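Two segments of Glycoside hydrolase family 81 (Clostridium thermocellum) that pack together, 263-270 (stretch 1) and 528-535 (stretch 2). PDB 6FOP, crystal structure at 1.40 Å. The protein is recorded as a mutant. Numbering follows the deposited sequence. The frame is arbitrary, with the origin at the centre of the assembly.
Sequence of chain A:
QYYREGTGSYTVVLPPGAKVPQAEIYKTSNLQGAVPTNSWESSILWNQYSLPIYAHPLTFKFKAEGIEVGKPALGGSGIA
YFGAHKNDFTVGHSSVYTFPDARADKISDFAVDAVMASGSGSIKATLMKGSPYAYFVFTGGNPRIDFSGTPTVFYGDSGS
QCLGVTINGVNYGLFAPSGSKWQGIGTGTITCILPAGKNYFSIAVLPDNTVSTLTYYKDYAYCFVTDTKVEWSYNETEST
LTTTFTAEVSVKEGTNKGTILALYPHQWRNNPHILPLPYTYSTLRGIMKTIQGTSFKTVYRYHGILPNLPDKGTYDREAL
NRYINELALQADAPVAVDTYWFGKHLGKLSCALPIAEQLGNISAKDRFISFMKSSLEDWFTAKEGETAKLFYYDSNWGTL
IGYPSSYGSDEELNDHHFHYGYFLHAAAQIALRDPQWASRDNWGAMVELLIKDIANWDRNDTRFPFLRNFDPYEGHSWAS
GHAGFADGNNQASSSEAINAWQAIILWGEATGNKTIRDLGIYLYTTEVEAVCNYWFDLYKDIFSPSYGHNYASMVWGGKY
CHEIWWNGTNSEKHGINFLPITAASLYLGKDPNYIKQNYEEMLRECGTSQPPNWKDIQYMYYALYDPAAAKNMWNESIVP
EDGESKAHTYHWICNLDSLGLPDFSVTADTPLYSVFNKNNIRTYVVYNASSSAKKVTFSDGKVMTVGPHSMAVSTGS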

ATOM      1  N   LEU A 263     -14.453  -9.649   1.307  1.00 13.24           N
ATOM      2  CA  LEU A 263     -14.013  -8.446   0.596  1.00 12.03           C
ATOM      3  C   LEU A 263     -14.085  -7.245   1.496  1.00 13.56           C
ATOM      4  O   LEU A 263     -15.055  -7.067   2.206  1.00 14.08           O
ATOM      5  CB  LEU A 263     -14.914  -8.189  -0.622  1.00 12.82           C
ATOM      6  CG  LEU A 263     -14.584  -8.931  -1.904  1.00 13.03           C
ATOM      7  CD1 LEU A 263     -14.659 -10.450  -1.757  1.00 14.96           C
ATOM      8  CD2 LEU A 263     -15.529  -8.486  -3.023  1.00 14.52           C
ATOM      9  N   TYR A 264     -13.035  -6.429   1.451  1.00 13.05           N
ATOM     10  CA  TYR A 264     -13.033  -5.155   2.144  1.00 12.84           C
ATOM     11  C   TYR A 264     -13.916  -4.131   1.417  1.00 13.16           C
ATOM     12  O   TYR A 264     -14.169  -4.269   0.197  1.00 13.64           O
ATOM     13  CB  TYR A 264     -11.635  -4.613   2.165  1.00 13.06           C
ATOM     14  CG  TYR A 264     -10.598  -5.341   2.988  1.00 13.14           C
ATOM     15  CD1 TYR A 264     -10.695  -5.418   4.373  1.00 13.08           C
ATOM     16  CD2 TYR A 264      -9.502  -5.966   2.382  1.00 12.04           C
ATOM     17  CE1 TYR A 264      -9.691  -6.007   5.132  1.00 13.01           C
ATOM     18  CE2 TYR A 264      -8.480  -6.519   3.134  1.00 11.87           C
ATOM     19  CZ  TYR A 264      -8.580  -6.564   4.502  1.00 12.39           C
ATOM     20  OH  TYR A 264      -7.517  -7.097   5.200  1.00 13.08           O
ATOM     21  N   PRO A 265     -14.329  -3.062   2.113  1.00 13.51           N
ATOM     22  CA  PRO A 265     -15.110  -2.016   1.438  1.00 13.35           C
ATOM     23  C   PRO A 265     -14.503  -1.451   0.153  1.00 13.45           C
ATOM     24  O   PRO A 265     -15.244  -1.215  -0.810  1.00 14.14           O
ATOM     25  CB  PRO A 265     -15.215  -0.940   2.513  1.00 14.10           C
ATOM     26  CG  PRO A 265     -15.245  -1.727   3.784  1.00 14.11           C
ATOM     27  CD  PRO A 265     -14.252  -2.826   3.557  1.00 14.52           C
ATOM     28  N   HIS A 266     -13.189  -1.232   0.108  1.00 12.61           N
ATOM     29  CA  HIS A 266     -12.637  -0.703  -1.150  1.00 13.08           C
ATOM     30  C   HIS A 266     -12.796  -1.658  -2.331  1.00 12.81           C
ATOM     31  O   HIS A 266     -12.639  -1.239  -3.491  1.00 14.45           O
ATOM     32  CB  HIS A 266     -11.175  -0.269  -0.996  1.00 12.83           C
ATOM     33  CG  HIS A 266     -10.217  -1.408  -0.976  1.00 13.08           C
ATOM     34  ND1 HIS A 266      -9.996  -2.147   0.163  1.00 13.78           N
ATOM     35  CD2 HIS A 266      -9.442  -1.953  -1.943  1.00 13.04           C
ATOM     36  CE1 HIS A 266      -9.151  -3.115  -0.111  1.00 13.00           C
ATOM     37  NE2 HIS A 266      -8.789  -3.013  -1.379  1.00 13.33           N
ATOM     38  N   GLN A 267     -13.063  -2.942  -2.055  1.00 13.51           N
ATOM     39  CA  GLN A 267     -13.312  -3.943  -3.091  1.00 13.59           C
ATOM     40  C   GLN A 267     -14.794  -4.070  -3.415  1.00 14.10           C
ATOM     41  O   GLN A 267     -15.156  -4.194  -4.581  1.00 14.82           O
ATOM     42  CB  GLN A 267     -12.792  -5.310  -2.662  1.00 13.76           C
ATOM     43  CG  GLN A 267     -11.274  -5.342  -2.497  1.00 13.32           C
ATOM     44  CD  GLN A 267     -10.755  -6.532  -1.736  1.00 13.34           C
ATOM     45  OE1 GLN A 267     -11.395  -6.993  -0.812  1.00 14.37           O
ATOM     46  NE2 GLN A 267      -9.599  -7.022  -2.106  1.00 14.10           N
ATOM     47  N   TRP A 268     -15.659  -4.115  -2.392  1.00 13.47           N
ATOM     48  CA  TRP A 268     -17.086  -4.342  -2.682  1.00 14.51           C
ATOM     49  C   TRP A 268     -17.876  -3.098  -3.021  1.00 14.21           C
ATOM     50  O   TRP A 268     -18.918  -3.192  -3.680  1.00 15.46           O
ATOM     51  CB  TRP A 268     -17.791  -5.138  -1.559  1.00 14.35           C
ATOM     52  CG  TRP A 268     -17.855  -4.560  -0.162  1.00 13.87           C
ATOM     53  CD1 TRP A 268     -17.159  -5.008   0.918  1.00 13.81           C
ATOM     54  CD2 TRP A 268     -18.669  -3.475   0.318  1.00 14.47           C
ATOM     55  NE1 TRP A 268     -17.500  -4.298   2.032  1.00 14.57           N
ATOM     56  CE2 TRP A 268     -18.426  -3.348   1.688  1.00 15.46           C
ATOM     57  CE3 TRP A 268     -19.629  -2.645  -0.269  1.00 15.04           C
ATOM     58  CZ2 TRP A 268     -19.047  -2.356   2.478  1.00 16.07           C
ATOM     59  CZ3 TRP A 268     -20.251  -1.653   0.525  1.00 15.44           C
ATOM     60  CH2 TRP A 268     -19.951  -1.532   1.874  1.00 16.77           C
ATOM     61  N   ARG A 269     -17.399  -1.927  -2.596  1.00 15.19           N
ATOM     62  CA  ARG A 269     -18.221  -0.715  -2.769  1.00 16.29           C
ATOM     63  C   ARG A 269     -18.420  -0.405  -4.255  1.00 16.12           C
ATOM     64  O   ARG A 269     -17.455  -0.308  -5.018  1.00 18.71           O
ATOM     65  CB  ARG A 269     -17.612   0.471  -2.060  1.00 18.06           C
ATOM     66  CG  ARG A 269     -18.577   1.656  -1.957  1.00 17.62           C
ATOM     67  CD  ARG A 269     -17.856   2.916  -1.551  1.00 17.95           C
ATOM     68  NE  ARG A 269     -17.130   2.762  -0.304  1.00 17.84           N
ATOM     69  CZ  ARG A 269     -17.699   2.727   0.908  1.00 17.18           C
ATOM     70  NH1 ARG A 269     -19.027   2.765   1.050  1.00 19.66           N
ATOM     71  NH2 ARG A 269     -16.933   2.605   1.965  1.00 17.95           N
ATOM     72  N   ASN A 270     -19.688  -0.272  -4.644  1.00 18.33           N
ATOM     73  CA  ASN A 270     -20.078   0.072  -6.013  1.00 20.61           C
ATOM     74  C   ASN A 270     -19.557  -0.895  -7.046  1.00 20.34           C
ATOM     75  O   ASN A 270     -19.375  -0.540  -8.206  1.00 23.74           O
ATOM     76  CB  ASN A 270     -19.672   1.517  -6.327  1.00 23.08           C
ATOM     77  CG  ASN A 270     -20.415   2.533  -5.471  1.00 25.71           C
ATOM     78  OD1 ASN A 270     -19.833   3.502  -4.975  1.00 32.09           O
ATOM     79  ND2 ASN A 270     -21.701   2.315  -5.294  1.00 26.97           N
TER
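Stretch 2 528-535: VEAVCNYW

Stretch 2 is helical at Val528 and continues a helix that begins earlier in the chain, and it lies against a much shorter element: stretch 1 enters as extended chain at Leu263, forms a single helical turn from Pro265 to Trp268, and leaves helical geometry at Arg269. The backbones come closest at His266 and Ala530, whose CA atoms are 5.7 Å apart. The contact is small, burying 287 Å² over both sides, and is built around His266, with Glu529, Ala530, Asn533 and Tyr534 supplying the opposing surface. These four are spaced so that a helix brings them to one side, while Val528, Val531, Cys532 and Trp535 do not touch stretch 1.

Leu263 is out of reach of the helix. Tyr264 occupies the N-cap position; its carbonyl O accepts from Gln267 N at 2.8 Å and from Trp268 N at 3.0 Å, fixing the start of the turn. Its CB points toward stretch 2 and lies 3.3 Å from Tyr534 OH, so the base of the side chain helps to enclose that hydroxyl. Pro265 follows in the first helical position, where proline is well suited: its phi of -52° is already helical, and the amide hydrogen it lacks is not needed there. Its ring adds apolar cover, with CD 3.7 Å from Tyr534 OH, near the plane of the tyrosine ring, and CB 4.2 Å from Asn533 OD1.

His266 is the knob of the contact. Its side chain sits in a hole formed by Glu529, Ala530, Asn533 and Tyr534, and the small side chain of Ala530 leaves the backbone accessible: His266 CB is 4.3 Å from Ala530 CA and 3.6 Å from Asn533 ND2. With chi1 in the p well, the imidazole presents its edge to the tyrosine, and His266 ND1 and Tyr534 OH form a 2.7 Å hydrogen bond in which either could be the donor. Although the CA-to-CB bond of Tyr534 points sideways, its long side chain carries the hydroxyl to the histidine. The two rings are nearly perpendicular, with planes at 88° and centroids 5.6 Å apart. The backbone of His266 also takes part: a water donates to its O at 2.7 Å and, weakly, to Glu529 OE1 at 3.4 Å.

Gln267 points away and serves its own turn, its OE1 accepting from Tyr264 N at 2.9 Å. Trp268 does not reach the helix. Arg269, whose backbone N still bonds to Pro265 O at 2.9 Å, directs its CA-to-CB bond toward stretch 2, and its long side chain spans the remaining gap: Arg269 NH2 donates to Asn533 OD1 at 2.8 Å. An asparagine amide suits this place because it offers both an acceptor and a donor. While OD1 receives the arginine, Asn533 ND2 donates to Glu529 O at 3.0 Å and to a water at 2.9 Å, which also accepts weakly from Arg269 NE at 3.1 Å. Asn270, beyond the contact, is exposed.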

ATOM      1  N   VAL A 528      -5.184   4.939  -4.003  1.00 12.58           N
ATOM      2  CA  VAL A 528      -6.091   6.069  -3.834  1.00 13.42           C
ATOM      3  C   VAL A 528      -7.464   5.569  -3.329  1.00 13.42           C
ATOM      4  O   VAL A 528      -8.062   6.164  -2.426  1.00 13.07           O
ATOM      5  CB  VAL A 528      -6.234   6.858  -5.146  1.00 13.52           C
ATOM      6  CG1 VAL A 528      -7.428   7.807  -5.083  1.00 14.45           C
ATOM      7  CG2 VAL A 528      -4.945   7.662  -5.414  1.00 13.90           C
ATOM      8  N   GLU A 529      -7.955   4.483  -3.920  1.00 13.48           N
ATOM      9  CA  GLU A 529      -9.260   3.934  -3.493  1.00 14.69           C
ATOM     10  C   GLU A 529      -9.218   3.503  -2.019  1.00 14.15           C
ATOM     11  O   GLU A 529     -10.156   3.791  -1.244  1.00 15.34           O
ATOM     12  CB  GLU A 529      -9.656   2.742  -4.352  1.00 16.54           C
ATOM     13  CG  GLU A 529     -10.015   3.103  -5.768  1.00 19.65           C
ATOM     14  CD  GLU A 529     -11.346   3.822  -5.911  1.00 22.46           C
ATOM     15  OE1 GLU A 529     -12.267   3.618  -5.079  1.00 21.85           O
ATOM     16  OE2 GLU A 529     -11.501   4.548  -6.899  1.00 29.16           O
ATOM     17  N   ALA A 530      -8.121   2.853  -1.604  1.00 13.46           N
ATOM     18  CA  ALA A 530      -7.972   2.464  -0.203  1.00 14.57           C
ATOM     19  C   ALA A 530      -7.880   3.691   0.722  1.00 14.62           C
ATOM     20  O   ALA A 530      -8.493   3.734   1.790  1.00 14.50           O
ATOM     21  CB  ALA A 530      -6.762   1.549  -0.026  1.00 15.14           C
ATOM     22  N   VAL A 531      -7.126   4.697   0.303  1.00 13.39           N
ATOM     23  CA  VAL A 531      -6.957   5.922   1.066  1.00 13.93           C
ATOM     24  C   VAL A 531      -8.285   6.606   1.334  1.00 13.58           C
ATOM     25  O   VAL A 531      -8.562   7.047   2.459  1.00 14.00           O
ATOM     26  CB  VAL A 531      -5.946   6.845   0.360  1.00 14.51           C
ATOM     27  CG1 VAL A 531      -5.988   8.247   0.927  1.00 16.35           C
ATOM     28  CG2 VAL A 531      -4.570   6.278   0.532  1.00 15.89           C
ATOM     29  N   CYS A 532      -9.126   6.662   0.309  1.00 13.52           N
ATOM     30  CA  CYS A 532     -10.423   7.280   0.452  1.00 14.58           C
ATOM     31  C   CYS A 532     -11.315   6.599   1.506  1.00 14.60           C
ATOM     32  O   CYS A 532     -12.225   7.219   2.039  1.00 16.48           O
ATOM     33  CB  CYS A 532     -11.115   7.377  -0.889  1.00 15.96           C
ATOM     34  SG  CYS A 532     -10.338   8.546  -2.010  1.00 19.53           S
ATOM     35  N   ASN A 533     -11.050   5.321   1.774  1.00 13.25           N
ATOM     36  CA  ASN A 533     -11.723   4.594   2.831  1.00 13.70           C
ATOM     37  C   ASN A 533     -11.031   4.636   4.187  1.00 13.52           C
ATOM     38  O   ASN A 533     -11.641   5.103   5.172  1.00 15.40           O
ATOM     39  CB  ASN A 533     -11.929   3.138   2.382  1.00 13.25           C
ATOM     40  CG  ASN A 533     -13.011   3.034   1.345  1.00 14.85           C
ATOM     41  OD1 ASN A 533     -14.200   3.082   1.668  1.00 19.04           O
ATOM     42  ND2 ASN A 533     -12.622   2.888   0.104  1.00 15.09           N
ATOM     43  N   TYR A 534      -9.799   4.150   4.267  1.00 12.67           N
ATOM     44  CA  TYR A 534      -9.188   3.821   5.571  1.00 13.44           C
ATOM     45  C   TYR A 534      -8.468   5.002   6.205  1.00 13.55           C
ATOM     46  O   TYR A 534      -8.235   5.000   7.394  1.00 14.60           O
ATOM     47  CB  TYR A 534      -8.298   2.561   5.472  1.00 13.44           C
ATOM     48  CG  TYR A 534      -9.014   1.459   4.713  1.00 12.89           C
ATOM     49  CD1 TYR A 534     -10.256   0.976   5.136  1.00 13.78           C
ATOM     50  CD2 TYR A 534      -8.496   0.962   3.540  1.00 13.93           C
ATOM     51  CE1 TYR A 534     -10.956   0.041   4.399  1.00 13.57           C
ATOM     52  CE2 TYR A 534      -9.167   0.035   2.783  1.00 14.04           C
ATOM     53  CZ  TYR A 534     -10.407  -0.433   3.206  1.00 13.38           C
ATOM     54  OH  TYR A 534     -11.098  -1.358   2.441  1.00 13.90           O
ATOM     55  N   TRP A 535      -8.087   5.992   5.399  1.00 13.48           N
ATOM     56  CA  TRP A 535      -7.501   7.239   5.927  1.00 13.91           C
ATOM     57  C   TRP A 535      -8.502   8.392   6.031  1.00 12.83           C
ATOM     58  O   TRP A 535      -8.566   9.076   7.047  1.00 13.91           O
ATOM     59  CB  TRP A 535      -6.280   7.661   5.072  1.00 13.45           C
ATOM     60  CG  TRP A 535      -4.985   6.944   5.394  1.00 12.69           C
ATOM     61  CD1 TRP A 535      -4.007   7.394   6.170  1.00 13.76           C
ATOM     62  CD2 TRP A 535      -4.572   5.614   4.966  1.00 12.20           C
ATOM     63  NE1 TRP A 535      -2.970   6.503   6.242  1.00 13.67           N
ATOM     64  CE2 TRP A 535      -3.289   5.392   5.506  1.00 12.44           C
ATOM     65  CE3 TRP A 535      -5.132   4.624   4.151  1.00 13.24           C
ATOM     66  CZ2 TRP A 535      -2.562   4.224   5.258  1.00 13.38           C
ATOM     67  CZ3 TRP A 535      -4.411   3.456   3.920  1.00 13.06           C
ATOM     68  CH2 TRP A 535      -3.155   3.258   4.497  1.00 13.92           C
TER
HETATM   69  O   HOH W   1     -14.107   1.009  -4.035  1.00 34.57           O
HETATM   70  O   HOH W   2     -14.593   2.758  -2.019  1.00 19.64           O